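Local atomic coordinates of benzoate 1,2-dioxygenase beta subunit (Burkholderia mallei ATCC 23344, PDB entry 3E99), a protein that probably serves as the non-catalytic beta subunit of benzoate 1,2-dioxygenase, a ring-hydroxylating enzyme that dihydroxylates benzoate, with its family's NTF2-like fold. Residues A37-P42 against S59-P64; F127-Y132 against S145-L150. One frame throughout, in Å; residues are numbered along the deposited sequence.

Interaction 1. Residues A37-P42 against S59-P64; sequences AVFWMP and SLIYYP
Trp40 and Ser59 meet through a side-chain hydrogen bond that illustrates how an edge strand is secured by more than its backbone ladder: the indole NE1 donates to Ser59 OG at 2.8 Å, a distinctly bent bond (131° at the hydrogen) with the acceptor tilted out of the ring plane. Trp40 shares its face of the sheet with Tyr62, whose ring turns its edge toward the five-membered ring in an offset edge-to-face pair, the planes at 88°. Tyr62 CE1 also packs on Val38 CG1 at 3.6 Å. On the other face, selenomethionine Met41 bends at chi3 (63°), bringing CE within 3.5 Å of Leu60 CB and 3.6 Å of Ile61 CD1, while Ile61 CG2 lies against CD1 of Phe39.

These side chains are set by an antiparallel ladder in which Phe39 and Tyr63 exchange both backbone bonds. A classic beta bulge interrupts it: Leu60 and Ile61 both face Met41, whose O accepts from Ile61 N at 3.1 Å and, weakly, from Leu60 N. Beyond this first shell, helix 66-82 covers the Phe39 face through Leu69, and its Arg72 donates from NE to Tyr63 OH. The contact is thus chemically two-sided: a buried apolar layer in which Phe39 and Ile61 meet helix 66-82 and Met41 meets Ile159 and Ile164, and a more exposed aromatic layer in which Ser59 satisfies the indole N-H.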
ATOM      1  N   ALA A  37     -13.104 -19.776 -14.349  1.00 22.76           N
ATOM      2  CA  ALA A  37     -12.137 -18.679 -14.254  1.00 24.09           C
ATOM      3  C   ALA A  37     -10.909 -18.923 -15.128  1.00 23.86           C
ATOM      4  O   ALA A  37     -10.358 -20.015 -15.136  1.00 23.97           O
ATOM      5  CB  ALA A  37     -11.708 -18.445 -12.794  1.00 22.93           C
ATOM      6  N   VAL A  38     -10.487 -17.891 -15.850  1.00 25.70           N
ATOM      7  CA  VAL A  38      -9.222 -17.906 -16.570  1.00 27.93           C
ATOM      8  C   VAL A  38      -8.214 -17.110 -15.744  1.00 30.88           C
ATOM      9  O   VAL A  38      -8.554 -16.055 -15.207  1.00 30.99           O
ATOM     10  CB  VAL A  38      -9.335 -17.216 -17.962  1.00 30.19           C
ATOM     11  CG1 VAL A  38      -7.994 -17.248 -18.683  1.00 35.42           C
ATOM     12  CG2 VAL A  38     -10.395 -17.891 -18.808  1.00 27.12           C
ATOM     13  N   PHE A  39      -6.993 -17.625 -15.655  1.00 27.68           N
ATOM     14  CA  PHE A  39      -5.946 -17.083 -14.795  1.00 30.52           C
ATOM     15  C   PHE A  39      -4.719 -17.010 -15.660  1.00 30.48           C
ATOM     16  O   PHE A  39      -4.239 -18.021 -16.124  1.00 32.38           O
ATOM     17  CB  PHE A  39      -5.716 -18.028 -13.609  1.00 30.48           C
ATOM     18  CG  PHE A  39      -4.729 -17.528 -12.577  1.00 29.99           C
ATOM     19  CD1 PHE A  39      -3.381 -17.400 -12.876  1.00 29.88           C
ATOM     20  CD2 PHE A  39      -5.160 -17.218 -11.285  1.00 33.74           C
ATOM     21  CE1 PHE A  39      -2.466 -16.947 -11.899  1.00 36.68           C
ATOM     22  CE2 PHE A  39      -4.256 -16.771 -10.310  1.00 34.07           C
ATOM     23  CZ  PHE A  39      -2.910 -16.646 -10.618  1.00 27.37           C
ATOM     24  N   TRP A  40      -4.205 -15.811 -15.871  1.00 29.00           N
ATOM     25  CA  TRP A  40      -3.169 -15.589 -16.834  1.00 29.52           C
ATOM     26  C   TRP A  40      -2.125 -14.587 -16.363  1.00 31.00           C
ATOM     27  O   TRP A  40      -2.417 -13.382 -16.132  1.00 25.57           O
ATOM     28  CB  TRP A  40      -3.803 -15.108 -18.122  1.00 30.20           C
ATOM     29  CG  TRP A  40      -2.836 -14.851 -19.193  1.00 34.55           C
ATOM     30  CD1 TRP A  40      -1.654 -15.510 -19.424  1.00 39.25           C
ATOM     31  CD2 TRP A  40      -2.968 -13.887 -20.228  1.00 34.28           C
ATOM     32  NE1 TRP A  40      -1.041 -14.997 -20.538  1.00 34.16           N
ATOM     33  CE2 TRP A  40      -1.821 -13.991 -21.047  1.00 40.00           C
ATOM     34  CE3 TRP A  40      -3.944 -12.940 -20.546  1.00 36.70           C
ATOM     35  CZ2 TRP A  40      -1.616 -13.170 -22.162  1.00 44.78           C
ATOM     36  CZ3 TRP A  40      -3.734 -12.092 -21.641  1.00 41.51           C
ATOM     37  CH2 TRP A  40      -2.583 -12.225 -22.446  1.00 45.16           C
HETATM   38  N   MSE A  41      -0.901 -15.084 -16.226  1.00 31.43           N
HETATM   39  CA  MSE A  41       0.233 -14.222 -15.992  1.00 32.22           C
HETATM   40  C   MSE A  41       1.162 -14.344 -17.158  1.00 34.52           C
HETATM   41  O   MSE A  41       1.928 -15.301 -17.199  1.00 36.76           O
HETATM   42  CB  MSE A  41       0.970 -14.578 -14.699  1.00 31.86           C
HETATM   43  CG  MSE A  41       2.190 -13.684 -14.444  1.00 30.00           C
HETATM   44 SE   MSE A  41       2.912 -13.938 -12.568  0.75 40.07          SE
HETATM   45  CE  MSE A  41       3.380 -15.686 -12.731  1.00 40.61           C
ATOM     46  N   PRO A  42       1.100 -13.378 -18.105  1.00 37.29           N
ATOM     47  CA  PRO A  42       1.971 -13.394 -19.281  1.00 38.18           C
ATOM     48  C   PRO A  42       3.477 -13.260 -18.978  1.00 40.03           C
ATOM     49  O   PRO A  42       3.875 -12.745 -17.939  1.00 38.29           O
ATOM     50  CB  PRO A  42       1.490 -12.193 -20.086  1.00 36.47           C
ATOM     51  CG  PRO A  42       0.856 -11.296 -19.075  1.00 38.72           C
ATOM     52  CD  PRO A  42       0.204 -12.197 -18.127  1.00 35.66           C
ATOM     53  N   SER A  59       3.268 -17.954 -21.550  1.00 51.39           N
ATOM     54  CA  SER A  59       2.937 -17.288 -20.310  1.00 50.65           C
ATOM     55  C   SER A  59       3.787 -17.840 -19.188  1.00 48.75           C
ATOM     56  O   SER A  59       4.332 -18.923 -19.306  1.00 50.19           O
ATOM     57  CB  SER A  59       1.457 -17.502 -19.977  1.00 51.05           C
ATOM     58  OG  SER A  59       0.633 -17.139 -21.074  1.00 50.70           O
ATOM     59  N   LEU A  60       3.895 -17.095 -18.094  1.00 47.22           N
ATOM     60  CA  LEU A  60       4.441 -17.644 -16.845  1.00 46.17           C
ATOM     61  C   LEU A  60       3.432 -18.625 -16.229  1.00 45.15           C
ATOM     62  O   LEU A  60       3.815 -19.709 -15.768  1.00 45.32           O
ATOM     63  CB  LEU A  60       4.822 -16.535 -15.859  1.00 46.19           C
ATOM     64  CG  LEU A  60       5.737 -15.466 -16.474  1.00 47.94           C
ATOM     65  CD1 LEU A  60       6.125 -14.380 -15.477  1.00 41.51           C
ATOM     66  CD2 LEU A  60       6.966 -16.120 -17.079  1.00 48.03           C
ATOM     67  N   ILE A  61       2.144 -18.271 -16.264  1.00 42.12           N
ATOM     68  CA  ILE A  61       1.074 -19.174 -15.847  1.00 40.13           C
ATOM     69  C   ILE A  61      -0.112 -18.925 -16.751  1.00 40.45           C
ATOM     70  O   ILE A  61      -0.441 -17.772 -17.016  1.00 38.47           O
ATOM     71  CB  ILE A  61       0.607 -18.898 -14.393  1.00 41.62           C
ATOM     72  CG1 ILE A  61       1.745 -19.071 -13.384  1.00 40.83           C
ATOM     73  CG2 ILE A  61      -0.548 -19.797 -14.028  1.00 41.25           C
ATOM     74  CD1 ILE A  61       1.400 -18.594 -12.008  1.00 37.74           C
ATOM     75  N   TYR A  62      -0.749 -19.989 -17.237  1.00 35.92           N
ATOM     76  CA  TYR A  62      -2.031 -19.848 -17.896  1.00 35.22           C
ATOM     77  C   TYR A  62      -2.937 -21.017 -17.550  1.00 37.00           C
ATOM     78  O   TYR A  62      -2.530 -22.169 -17.693  1.00 36.54           O
ATOM     79  CB  TYR A  62      -1.855 -19.738 -19.394  1.00 35.98           C
ATOM     80  CG  TYR A  62      -3.184 -19.719 -20.109  1.00 40.02           C
ATOM     81  CD1 TYR A  62      -4.029 -18.649 -19.970  1.00 39.88           C
ATOM     82  CD2 TYR A  62      -3.598 -20.788 -20.912  1.00 41.88           C
ATOM     83  CE1 TYR A  62      -5.245 -18.614 -20.580  1.00 43.02           C
ATOM     84  CE2 TYR A  62      -4.834 -20.758 -21.556  1.00 38.51           C
ATOM     85  CZ  TYR A  62      -5.649 -19.662 -21.371  1.00 40.51           C
ATOM     86  OH  TYR A  62      -6.881 -19.570 -21.951  1.00 45.81           O
ATOM     87  N   TYR A  63      -4.148 -20.728 -17.070  1.00 33.72           N
ATOM     88  CA  TYR A  63      -5.177 -21.745 -16.888  1.00 30.68           C
ATOM     89  C   TYR A  63      -6.452 -21.278 -17.515  1.00 30.95           C
ATOM     90  O   TYR A  63      -6.906 -20.153 -17.216  1.00 29.95           O
ATOM     91  CB  TYR A  63      -5.439 -22.020 -15.413  1.00 31.03           C
ATOM     92  CG  TYR A  63      -4.231 -22.523 -14.685  1.00 30.99           C
ATOM     93  CD1 TYR A  63      -3.586 -23.669 -15.100  1.00 37.07           C
ATOM     94  CD2 TYR A  63      -3.721 -21.849 -13.593  1.00 29.00           C
ATOM     95  CE1 TYR A  63      -2.497 -24.122 -14.446  1.00 37.11           C
ATOM     96  CE2 TYR A  63      -2.637 -22.277 -12.952  1.00 34.08           C
ATOM     97  CZ  TYR A  63      -2.021 -23.425 -13.376  1.00 34.51           C
ATOM     98  OH  TYR A  63      -0.929 -23.888 -12.730  1.00 39.28           O
ATOM     99  N   PRO A  64      -7.028 -22.107 -18.405  1.00 30.02           N
ATOM    100  CA  PRO A  64      -8.248 -21.743 -19.097  1.00 31.57           C
ATOM    101  C   PRO A  64      -9.500 -21.962 -18.284  1.00 31.33           C
ATOM    102  O   PRO A  64     -10.584 -21.530 -18.681  1.00 31.43           O
ATOM    103  CB  PRO A  64      -8.234 -22.654 -20.314  1.00 34.15           C
ATOM    104  CG  PRO A  64      -7.555 -23.874 -19.848  1.00 34.47           C
ATOM    105  CD  PRO A  64      -6.526 -23.418 -18.854  1.00 30.41           C
TER

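Interaction 2. Residues F127-Y132 against S145-L150; sequences FGMSRY and SKYVVL
The ring of Tyr147 has Met129 SE at its edge, near the ring plane, and the Arg131 guanidinium beside it, NH1 lying 4.0 Å from CD2 with the two planes 24° apart. One face of that guanidinium is covered by Met129 CE, 3.7 Å above the plane and offset toward the rim. The setting is an antiparallel beta hairpin within the curved sheet of the NTF2-like fold, an instructive case of one ladder carrying two unlike faces. On the face with Met129, Arg131 and Tyr147, the selenium also packs on Val149 CG2, and Arg131 NE forms a salt bridge with Glu100, tying the hairpin to strand 89-103.

Paired backbone bonds at Met129–Val149 and Arg131–Tyr147 hold the register, and Gly128 CA makes a close CA-H...O approach to Val149 O at 3.1 Å. At one end a water donates to Arg131 O.

The opposite face carries Ser130, Val148, Tyr132 and Lys146. Ser130 OG rests on Val148 CG2 at 3.6 Å. Tyr132 and Lys146 lie side by side and point the same way, the lysine extended beyond CG so that its methylenes run past the phenol, CD 3.3 Å from CE1. The ammonium of this buried lysine bonds to Tyr33 OH and Ile164 O, polar partners that would be expected to stabilise its charge. Tyr132 OH is hydrogen-bonded to Glu17 OE1, and it accepts from Lys146 NZ at 2.8 Å.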
ATOM      1  N   PHE A 127       6.123  -7.580  -7.405  1.00 23.43           N
ATOM      2  CA  PHE A 127       5.232  -6.461  -7.589  1.00 20.64           C
ATOM      3  C   PHE A 127       4.787  -6.333  -9.019  1.00 23.08           C
ATOM      4  O   PHE A 127       5.419  -6.856  -9.917  1.00 19.08           O
ATOM      5  CB  PHE A 127       5.864  -5.187  -7.090  1.00 22.31           C
ATOM      6  CG  PHE A 127       7.001  -4.667  -7.951  1.00 24.69           C
ATOM      7  CD1 PHE A 127       8.304  -5.074  -7.705  1.00 27.80           C
ATOM      8  CD2 PHE A 127       6.776  -3.739  -8.945  1.00 26.74           C
ATOM      9  CE1 PHE A 127       9.354  -4.587  -8.460  1.00 25.71           C
ATOM     10  CE2 PHE A 127       7.838  -3.247  -9.705  1.00 22.73           C
ATOM     11  CZ  PHE A 127       9.117  -3.704  -9.451  1.00 21.89           C
ATOM     12  N   GLY A 128       3.647  -5.687  -9.205  1.00 21.46           N
ATOM     13  CA  GLY A 128       3.117  -5.477 -10.525  1.00 22.41           C
ATOM     14  C   GLY A 128       1.692  -4.985 -10.517  1.00 22.82           C
ATOM     15  O   GLY A 128       1.261  -4.304  -9.556  1.00 22.75           O
HETATM   16  N   MSE A 129       0.984  -5.284 -11.606  1.00 21.27           N
HETATM   17  CA  MSE A 129      -0.388  -4.853 -11.801  1.00 26.54           C
HETATM   18  C   MSE A 129      -1.243  -6.076 -12.075  1.00 25.54           C
HETATM   19  O   MSE A 129      -0.758  -7.108 -12.577  1.00 25.88           O
HETATM   20  CB  MSE A 129      -0.408  -3.886 -12.981  1.00 27.51           C
HETATM   21  CG  MSE A 129      -1.721  -3.542 -13.511  1.00 34.37           C
HETATM   22 SE   MSE A 129      -2.212  -4.789 -14.919  0.75 32.87          SE
HETATM   23  CE  MSE A 129      -3.707  -4.027 -15.005  1.00 25.54           C
ATOM     24  N   SER A 130      -2.515  -5.971 -11.744  1.00 23.39           N
ATOM     25  CA  SER A 130      -3.462  -7.007 -12.052  1.00 24.73           C
ATOM     26  C   SER A 130      -4.762  -6.402 -12.530  1.00 23.60           C
ATOM     27  O   SER A 130      -5.074  -5.259 -12.154  1.00 23.62           O
ATOM     28  CB  SER A 130      -3.699  -7.902 -10.814  1.00 23.34           C
ATOM     29  OG  SER A 130      -2.585  -8.736 -10.612  1.00 23.67           O
ATOM     30  N   ARG A 131      -5.454  -7.147 -13.409  1.00 24.00           N
ATOM     31  CA  ARG A 131      -6.809  -6.877 -13.835  1.00 25.09           C
ATOM     32  C   ARG A 131      -7.699  -8.055 -13.471  1.00 22.97           C
ATOM     33  O   ARG A 131      -7.422  -9.204 -13.790  1.00 23.99           O
ATOM     34  CB  ARG A 131      -6.878  -6.589 -15.350  1.00 25.71           C
ATOM     35  CG  ARG A 131      -8.250  -6.232 -15.829  1.00 28.28           C
ATOM     36  CD  ARG A 131      -8.275  -5.729 -17.281  1.00 28.88           C
ATOM     37  NE  ARG A 131      -7.661  -4.403 -17.377  1.00 25.38           N
ATOM     38  CZ  ARG A 131      -6.444  -4.145 -17.892  1.00 23.43           C
ATOM     39  NH1 ARG A 131      -5.697  -5.105 -18.402  1.00 29.21           N
ATOM     40  NH2 ARG A 131      -5.993  -2.903 -17.890  1.00 33.62           N
ATOM     41  N   TYR A 132      -8.769  -7.770 -12.749  1.00 24.83           N
ATOM     42  CA  TYR A 132      -9.754  -8.779 -12.386  1.00 25.40           C
ATOM     43  C   TYR A 132     -11.118  -8.443 -13.017  1.00 24.77           C
ATOM     44  O   TYR A 132     -11.529  -7.294 -13.006  1.00 22.81           O
ATOM     45  CB  TYR A 132      -9.948  -8.819 -10.879  1.00 25.68           C
ATOM     46  CG  TYR A 132      -8.973  -9.594 -10.027  1.00 23.32           C
ATOM     47  CD1 TYR A 132      -7.629  -9.710 -10.359  1.00 28.53           C
ATOM     48  CD2 TYR A 132      -9.384 -10.054  -8.760  1.00 23.77           C
ATOM     49  CE1 TYR A 132      -6.749 -10.385  -9.515  1.00 25.31           C
ATOM     50  CE2 TYR A 132      -8.504 -10.670  -7.891  1.00 23.54           C
ATOM     51  CZ  TYR A 132      -7.203 -10.859  -8.271  1.00 21.64           C
ATOM     52  OH  TYR A 132      -6.347 -11.499  -7.400  1.00 24.10           O
ATOM     53  N   SER A 145     -12.111 -13.731 -14.423  1.00 24.32           N
ATOM     54  CA  SER A 145     -10.824 -13.621 -15.114  0.60 25.25           C
ATOM     55  C   SER A 145      -9.788 -12.877 -14.259  1.00 26.68           C
ATOM     56  O   SER A 145     -10.097 -11.859 -13.670  1.00 27.14           O
ATOM     57  CB  SER A 145     -11.011 -12.903 -16.466  0.60 26.48           C
ATOM     58  OG  SER A 145      -9.795 -12.322 -16.946  0.60 25.72           O
ATOM     59  N   LYS A 146      -8.566 -13.414 -14.195  1.00 25.09           N
ATOM     60  CA  LYS A 146      -7.436 -12.785 -13.554  1.00 23.23           C
ATOM     61  C   LYS A 146      -6.239 -12.697 -14.506  1.00 24.51           C
ATOM     62  O   LYS A 146      -5.787 -13.680 -15.078  1.00 25.99           O
ATOM     63  CB  LYS A 146      -7.082 -13.510 -12.264  1.00 23.13           C
ATOM     64  CG  LYS A 146      -5.773 -13.055 -11.602  1.00 25.96           C
ATOM     65  CD  LYS A 146      -5.754 -13.496 -10.205  1.00 24.25           C
ATOM     66  CE  LYS A 146      -4.367 -13.272  -9.557  1.00 20.93           C
ATOM     67  NZ  LYS A 146      -4.473 -13.498  -8.060  1.00 25.07           N
ATOM     68  N   TYR A 147      -5.733 -11.472 -14.659  1.00 23.13           N
ATOM     69  CA  TYR A 147      -4.602 -11.148 -15.489  1.00 22.71           C
ATOM     70  C   TYR A 147      -3.597 -10.444 -14.586  1.00 23.94           C
ATOM     71  O   TYR A 147      -3.949  -9.461 -13.910  1.00 26.12           O
ATOM     72  CB  TYR A 147      -5.060 -10.183 -16.576  1.00 27.08           C
ATOM     73  CG  TYR A 147      -3.975  -9.622 -17.445  1.00 25.04           C
ATOM     74  CD1 TYR A 147      -3.406 -10.387 -18.450  1.00 30.58           C
ATOM     75  CD2 TYR A 147      -3.553  -8.310 -17.291  1.00 24.99           C
ATOM     76  CE1 TYR A 147      -2.445  -9.872 -19.277  1.00 33.08           C
ATOM     77  CE2 TYR A 147      -2.578  -7.782 -18.115  1.00 28.22           C
ATOM     78  CZ  TYR A 147      -2.026  -8.562 -19.104  1.00 35.59           C
ATOM     79  OH  TYR A 147      -1.054  -8.017 -19.927  1.00 34.34           O
ATOM     80  N   VAL A 148      -2.369 -10.944 -14.580  1.00 23.16           N
ATOM     81  CA  VAL A 148      -1.330 -10.475 -13.679  1.00 23.51           C
ATOM     82  C   VAL A 148      -0.102 -10.147 -14.475  1.00 22.58           C
ATOM     83  O   VAL A 148       0.438 -11.011 -15.162  1.00 27.14           O
ATOM     84  CB  VAL A 148      -0.907 -11.547 -12.654  1.00 26.18           C
ATOM     85  CG1 VAL A 148       0.196 -10.994 -11.719  1.00 24.11           C
ATOM     86  CG2 VAL A 148      -2.066 -12.045 -11.864  1.00 27.46           C
ATOM     87  N   VAL A 149       0.339  -8.919 -14.355  1.00 22.09           N
ATOM     88  CA  VAL A 149       1.615  -8.435 -14.885  1.00 27.17           C
ATOM     89  C   VAL A 149       2.646  -8.352 -13.748  1.00 28.25           C
ATOM     90  O   VAL A 149       2.540  -7.510 -12.815  1.00 25.96           O
ATOM     91  CB  VAL A 149       1.382  -7.066 -15.581  1.00 26.43           C
ATOM     92  CG1 VAL A 149       2.681  -6.436 -16.133  1.00 26.64           C
ATOM     93  CG2 VAL A 149       0.351  -7.270 -16.687  1.00 26.26           C
ATOM     94  N   LEU A 150       3.620  -9.268 -13.801  1.00 28.00           N
ATOM     95  CA  LEU A 150       4.744  -9.254 -12.867  1.00 27.21           C
ATOM     96  C   LEU A 150       5.823  -8.379 -13.426  1.00 27.76           C
ATOM     97  O   LEU A 150       6.427  -8.672 -14.475  1.00 27.07           O
ATOM     98  CB  LEU A 150       5.299 -10.639 -12.651  1.00 26.49           C
ATOM     99  CG  LEU A 150       6.526 -10.780 -11.765  1.00 28.04           C
ATOM    100  CD1 LEU A 150       6.172 -10.505 -10.338  1.00 26.27           C
ATOM    101  CD2 LEU A 150       7.073 -12.167 -11.957  1.00 24.71           C
TER
HETATM  102  O   HOH W   1      -8.888 -10.090 -16.276  1.00 29.32           O

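How the interactions relate
Following the chain from the N terminus, strand 37-42 is laid down after helices 7-22 and 26-30 and the short strand 33-34, and interaction 1 closes when residues 59-64 return beside it after a loop that is partly unmodelled. Helix 66-82 and strands 89-103 and 106-119 come next; interaction 2 then closes the hairpin of strands 122-135 and 142-150. The two loops follow in series, neither nesting nor crossing. In space they join, because strand 142-150 lies alongside strand 37-42 in parallel: Trp40 N to Lys146 O and Val38 O to Lys146 N, each 2.8 Å, are probable hydrogen bonds. The two contacts therefore continue one sheet, from its outermost strand 59-63 inward to strand 122-135.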